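Side-chain contacts in phenazine biosynthesis protein, PhzF family (Bacillus anthracis, PDB 3EDN), which belongs to the PhzF family with a diaminopimelate epimerase-like fold and is probably an isomerase-type enzyme related to phenazine biosynthesis, its own substrate being unknown: residues 33-36 against 37-40; 171-174 against 175-178; 227-230 against 231-234. All coordinates share one frame; numbering follows the deposited sequence.

Interaction 1: residues 33-36 against 37-40; sequences EEEM and QRIA. With SO4 (sulfate ion), chain E.
Glu-35 and Arg-38 meet on the first turns of helix 33-43, the helix between strands 20-25 and 48-52 in this diaminopimelate epimerase-like fold. The backbone frame is alpha-helical: four successive i to i+4 hydrogen bonds join the segments, among them Ile-39 N to Glu-35 O at 2.8 Å.

Among the charged groups, Glu-35 and Arg-38 do not form a direct salt bridge, since Glu-35 OE2 and Arg-38 NH1 stay 5.1 Å apart. Instead Glu-35 CG sits at the guanidinium edge, and the two flat groups are nearly coplanar (28° between planes). A water lies in the guanidinium plane; it donates to Glu-35 OE2 at 2.7 Å and is only a weak acceptor from Arg-38 NH1. The carboxylate has other partners as well, Lys-2 through a salt bridge and the backbone N of Thr-32. The bend at chi3 (57°) turns the guanidinium of Arg-38 back from its extended stem, and its other edge grips a sulfate, probably from the crystallisation liquor, which Lys-42 also holds.

Apolar packing occupies another side of the helix. Met-36, a selenomethionine, and Ile-39 are buried against Phe-50 of strand 48-52. Ile-39 also lies close along its own helix, its CG1 3.3 Å from Glu-35 O.

The sulfate grip uses two donors: Arg-38 NE reaches sulfate O3 at 2.9 Å, and Arg-38 NH2 reaches sulfate O1 at 3.2 Å with an N-H...O angle of 164°.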
# COMPACT_ATOMS: atom_id res chain seq x y z
N GLU A 33 1.95 -1.83 0.15
CA GLU A 33 2.35 -1.73 -1.25
C GLU A 33 3.84 -2.01 -1.45
O GLU A 33 4.25 -2.54 -2.49
CB GLU A 33 1.94 -0.38 -1.84
CG GLU A 33 2.67 0.83 -1.30
CD GLU A 33 2.33 1.19 0.15
OE1 GLU A 33 1.24 0.82 0.63
OE2 GLU A 33 3.17 1.84 0.80
N GLU A 34 4.67 -1.67 -0.47
CA GLU A 34 6.10 -1.94 -0.60
C GLU A 34 6.36 -3.44 -0.50
O GLU A 34 7.19 -3.98 -1.25
CB GLU A 34 6.89 -1.18 0.45
CG GLU A 34 6.90 0.31 0.18
CD GLU A 34 7.86 1.06 1.08
OE1 GLU A 34 8.95 0.52 1.38
OE2 GLU A 34 7.53 2.21 1.47
N GLU A 35 5.66 -4.09 0.41
CA GLU A 35 5.73 -5.54 0.52
C GLU A 35 5.24 -6.21 -0.76
O GLU A 35 5.83 -7.19 -1.21
CB GLU A 35 4.94 -6.01 1.72
CG GLU A 35 5.62 -5.65 3.03
CD GLU A 35 4.80 -6.01 4.25
OE1 GLU A 35 3.56 -5.85 4.22
OE2 GLU A 35 5.42 -6.44 5.25
N MSE A 36 4.13 -5.72 -1.32
CA MSE A 36 3.64 -6.32 -2.55
C MSE A 36 4.67 -6.24 -3.67
O MSE A 36 4.91 -7.22 -4.39
CB MSE A 36 2.35 -5.65 -2.99
CG MSE A 36 1.23 -5.85 -2.01
SE MSE A 36 -0.42 -5.01 -2.62
CE MSE A 36 -1.18 -4.53 -0.91
N GLN A 37 5.31 -5.09 -3.81
CA GLN A 37 6.32 -4.91 -4.84
C GLN A 37 7.51 -5.86 -4.62
O GLN A 37 8.03 -6.49 -5.56
CB GLN A 37 6.78 -3.45 -4.88
CG GLN A 37 7.84 -3.20 -5.92
CD GLN A 37 7.30 -3.36 -7.32
OE1 GLN A 37 6.63 -2.46 -7.85
NE2 GLN A 37 7.57 -4.52 -7.93
N ARG A 38 7.93 -6.01 -3.36
CA ARG A 38 9.02 -6.91 -3.02
C ARG A 38 8.66 -8.37 -3.27
O ARG A 38 9.49 -9.15 -3.73
CB ARG A 38 9.47 -6.70 -1.58
CG ARG A 38 10.17 -5.37 -1.39
CD ARG A 38 10.42 -5.06 0.08
NE ARG A 38 11.20 -6.10 0.76
CZ ARG A 38 10.81 -6.72 1.87
NH1 ARG A 38 9.65 -6.37 2.45
NH2 ARG A 38 11.58 -7.66 2.41
N ILE A 39 7.43 -8.74 -2.94
CA ILE A 39 6.98 -10.10 -3.20
C ILE A 39 7.01 -10.36 -4.70
O ILE A 39 7.50 -11.40 -5.15
CB ILE A 39 5.57 -10.34 -2.65
CG1 ILE A 39 5.59 -10.43 -1.12
CG2 ILE A 39 4.96 -11.61 -3.24
CD1 ILE A 39 4.23 -10.18 -0.45
N ALA A 40 6.50 -9.43 -5.49
CA ALA A 40 6.50 -9.62 -6.94
C ALA A 40 7.93 -9.75 -7.48
O ALA A 40 8.17 -10.52 -8.40
CB ALA A 40 5.75 -8.49 -7.65
S SO4 E . 14.67 -7.25 -0.36
O1 SO4 E . 14.08 -8.23 0.55
O2 SO4 E . 14.58 -7.71 -1.74
O3 SO4 E . 13.96 -5.98 -0.20
O4 SO4 E . 16.08 -7.10 -0.01
O HOH W 1 8.14 -6.79 5.35

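Interaction 2: residues 171-174 against 175-178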
# COMPACT_ATOMS: atom_id res chain seq x y z
N ASN A 171 1.88 -19.26 -43.35
CA ASN A 171 1.49 -20.49 -42.65
C ASN A 171 2.33 -20.78 -41.41
O ASN A 171 3.20 -19.97 -41.05
CB ASN A 171 1.50 -21.68 -43.63
CG ASN A 171 2.82 -21.86 -44.33
OD1 ASN A 171 3.88 -21.59 -43.78
ND2 ASN A 171 2.76 -22.31 -45.58
N LEU A 172 2.10 -21.93 -40.77
CA LEU A 172 2.83 -22.29 -39.55
C LEU A 172 4.32 -22.52 -39.77
O LEU A 172 5.15 -22.20 -38.91
CB LEU A 172 2.20 -23.49 -38.85
CG LEU A 172 0.78 -23.28 -38.35
CD1 LEU A 172 0.20 -24.62 -37.88
CD2 LEU A 172 0.71 -22.20 -37.24
N ASP A 173 4.66 -23.06 -40.95
CA ASP A 173 6.06 -23.26 -41.28
C ASP A 173 6.81 -21.94 -41.23
O ASP A 173 7.95 -21.89 -40.77
CB ASP A 173 6.21 -23.93 -42.65
CG ASP A 173 5.88 -25.40 -42.62
OD1 ASP A 173 5.74 -25.94 -41.50
OD2 ASP A 173 5.75 -26.02 -43.70
N VAL A 174 6.17 -20.86 -41.69
CA VAL A 174 6.77 -19.53 -41.59
C VAL A 174 6.91 -19.11 -40.13
O VAL A 174 7.96 -18.63 -39.71
CB VAL A 174 5.94 -18.47 -42.37
CG1 VAL A 174 6.43 -17.08 -42.06
CG2 VAL A 174 5.97 -18.75 -43.88
N CYS A 175 5.86 -19.32 -39.35
CA CYS A 175 5.92 -18.93 -37.94
C CYS A 175 7.06 -19.62 -37.21
O CYS A 175 7.71 -19.00 -36.37
CB CYS A 175 4.61 -19.24 -37.25
SG CYS A 175 3.26 -18.16 -37.76
N GLU A 176 7.31 -20.89 -37.56
CA GLU A 176 8.35 -21.71 -36.90
C GLU A 176 9.75 -21.16 -37.14
O GLU A 176 10.65 -21.35 -36.32
CB GLU A 176 8.25 -23.18 -37.35
CG GLU A 176 6.99 -23.90 -36.86
CD GLU A 176 6.79 -25.31 -37.43
OE1 GLU A 176 7.74 -25.87 -38.02
OE2 GLU A 176 5.68 -25.85 -37.29
N ARG A 177 9.95 -20.49 -38.28
CA ARG A 177 11.24 -19.92 -38.64
C ARG A 177 11.53 -18.55 -38.04
O ARG A 177 12.66 -18.06 -38.10
CB ARG A 177 11.34 -19.80 -40.16
CG ARG A 177 11.46 -21.13 -40.90
CD ARG A 177 11.16 -20.93 -42.39
NE ARG A 177 11.86 -19.75 -42.91
CZ ARG A 177 11.33 -18.90 -43.78
NH1 ARG A 177 10.10 -19.09 -44.25
NH2 ARG A 177 12.02 -17.85 -44.17
N MSE A 178 10.52 -17.90 -37.49
CA MSE A 178 10.72 -16.54 -37.00
C MSE A 178 11.76 -16.42 -35.91
O MSE A 178 11.88 -17.29 -35.04
CB MSE A 178 9.43 -15.96 -36.49
CG MSE A 178 8.49 -15.73 -37.59
SE MSE A 178 6.76 -15.35 -36.81
CE MSE A 178 6.10 -14.64 -38.37
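An Asn N-cap opens the short helix 172-177, the element within which segments 171-174 and 175-178 of this diaminopimelate epimerase-like fold meet. Asn-171 contributes two acceptors: its backbone O takes the N-H of Cys-175 at 3.2 Å, in the carbonyl plane, while its side-chain OD1 caps Val-174 N, also at 3.2 Å, almost in line with the CG-OD1 bond. Chi1 of 56° places the amide group between backbone N and carbonyl carbon, from where OD1 can turn back over the first turn.

One i to i+4 bond follows, Glu-176 N to Leu-172 O at 2.9 Å. After it, Arg-177 N makes an i to i+3 bond to Val-174 O at 3.1 Å, standing 61° above the carbonyl plane, and a weak i to i+4 bond to Asp-173 O.

On the polar side, Asp-173 and Glu-176 run side by side with their carboxylate planes 67° apart. Asp-173 OD1 and Glu-176 OE1 are 4.0 Å apart, and like charges at this distance would probably repel, although Glu-176 OE2 is bonded to Tyr-205. Arg-177 NH1 lies 4.2 Å from Val-174 CG2, meeting it obliquely, and the guanidinium pairs with Asp-148.

The buried side packs on strands 196-201 and 211-216, where Cys-175 touches His-212 and, in a loop, Glu-261. Farther along, selenomethionine Met-178 extends beyond CG, bringing its CE to 4.4 Å from Val-174 CG1.

Interaction 3: residues 227-230 against 231-234. With SO4 (sulfate ion), chain C.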
# COMPACT_ATOMS: atom_id res chain seq x y z
N PRO A 227 4.23 -15.59 -23.95
CA PRO A 227 3.61 -16.91 -24.23
C PRO A 227 2.16 -16.92 -24.79
O PRO A 227 1.86 -17.64 -25.76
CB PRO A 227 3.69 -17.63 -22.88
CG PRO A 227 3.83 -16.54 -21.87
CD PRO A 227 4.55 -15.41 -22.52
N VAL A 228 1.27 -16.17 -24.16
CA VAL A 228 -0.13 -16.10 -24.58
C VAL A 228 -0.67 -14.75 -24.14
O VAL A 228 -0.74 -14.46 -22.95
CB VAL A 228 -1.03 -17.16 -23.90
CG1 VAL A 228 -2.33 -17.31 -24.71
CG2 VAL A 228 -0.29 -18.47 -23.64
N THR A 229 -1.02 -13.91 -25.10
CA THR A 229 -1.20 -12.48 -24.87
C THR A 229 -2.67 -12.10 -25.08
O THR A 229 -3.17 -12.10 -26.21
CB THR A 229 -0.30 -11.67 -25.82
OG1 THR A 229 1.03 -12.20 -25.77
CG2 THR A 229 -0.30 -10.19 -25.41
N GLY A 230 -3.36 -11.77 -24.00
CA GLY A 230 -4.79 -11.47 -24.07
C GLY A 230 -5.09 -10.19 -24.83
O GLY A 230 -6.05 -10.13 -25.60
N THR A 231 -4.30 -9.15 -24.59
CA THR A 231 -4.49 -7.88 -25.30
C THR A 231 -4.43 -8.08 -26.83
O THR A 231 -5.35 -7.68 -27.58
CB THR A 231 -3.43 -6.83 -24.87
OG1 THR A 231 -2.11 -7.38 -24.95
CG2 THR A 231 -3.71 -6.35 -23.46
N ALA A 232 -3.35 -8.71 -27.30
CA ALA A 232 -3.18 -8.91 -28.74
C ALA A 232 -4.25 -9.83 -29.31
O ALA A 232 -4.66 -9.68 -30.45
CB ALA A 232 -1.77 -9.45 -29.04
N SER A 233 -4.71 -10.77 -28.50
CA SER A 233 -5.75 -11.69 -28.94
C SER A 233 -7.02 -10.94 -29.26
O SER A 233 -7.70 -11.24 -30.25
CB SER A 233 -6.05 -12.71 -27.85
OG SER A 233 -4.90 -13.49 -27.60
N GLY A 234 -7.35 -9.96 -28.41
CA GLY A 234 -8.53 -9.13 -28.67
C GLY A 234 -8.40 -8.39 -29.99
O GLY A 234 -9.37 -8.31 -30.78
S SO4 C . -2.13 -10.08 -21.12
O1 SO4 C . -2.22 -9.80 -19.68
O2 SO4 C . -2.25 -11.48 -21.46
O3 SO4 C . -3.09 -9.27 -21.81
O4 SO4 C . -0.82 -9.58 -21.54
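Thr-229 meets Ser-233 where the loop after strand 225-226 turns into helix 230-244, a helix N-terminus that binds a sulfate near the centre of this diaminopimelate epimerase-like fold.

Thr-229 holds the N-cap position, but its hydroxyl makes no capping bond; OG1 is hydrogen-bonded to Asp-226 instead. With chi1 at -48° its methyl CG2 is anti to the backbone N, which turns this branch toward the helix. There it lies 3.4 Å from Thr-231 OG1 and 4.0 Å from Ala-232 CB, the two threonine side chains passing at a slant. The carbonyl of Thr-229 is gripped twice by one residue: Ser-233 OG donates to Thr-229 O at 2.6 Å, and Ser-233 N donates to the same oxygen at 3.1 Å. The two donors approach from opposite faces of the carbonyl plane, the hydroxyl standing 38° out of it.

Gly-230 begins the helix. Its carbonyl accepts from Gly-234 N in the i to i+4 pattern and is also held by Gln-123. Its own N-H points almost straight (172°) at sulfate O2, 2.8 Å away. The next amide, Thr-231 N, reaches sulfate O3 at 3.0 Å, and the sulfate is also hydrogen-bonded to His-75. Two amide N-H groups at a helix start would favour an anion, and the sulfate, probably from the crystallisation liquor, may mark a pocket. Beside it, Thr-231 CG2 approaches sulfate O3 to 3.4 Å.

Along the chain the three contacts come in series, each on a different helix: 33-43, 172-177 and 230-244. Interactions 1 and 2 lie on opposite sides of the chain's centre, their centres 39 Å apart, whereas interaction 3 sits about 3 Å from that centre, 26 Å from interaction 1 and 19 Å from interaction 2, centre to centre. None touches another; the nearest atoms of interactions 2 and 3 are about 12 Å apart. Side chains of both 171-178 and 227-234 pack on strand 211-216. The two peripheral helices thus flank a central buried helix start, whose sulfate is consistent with an anion-binding pocket in the middle of the protein.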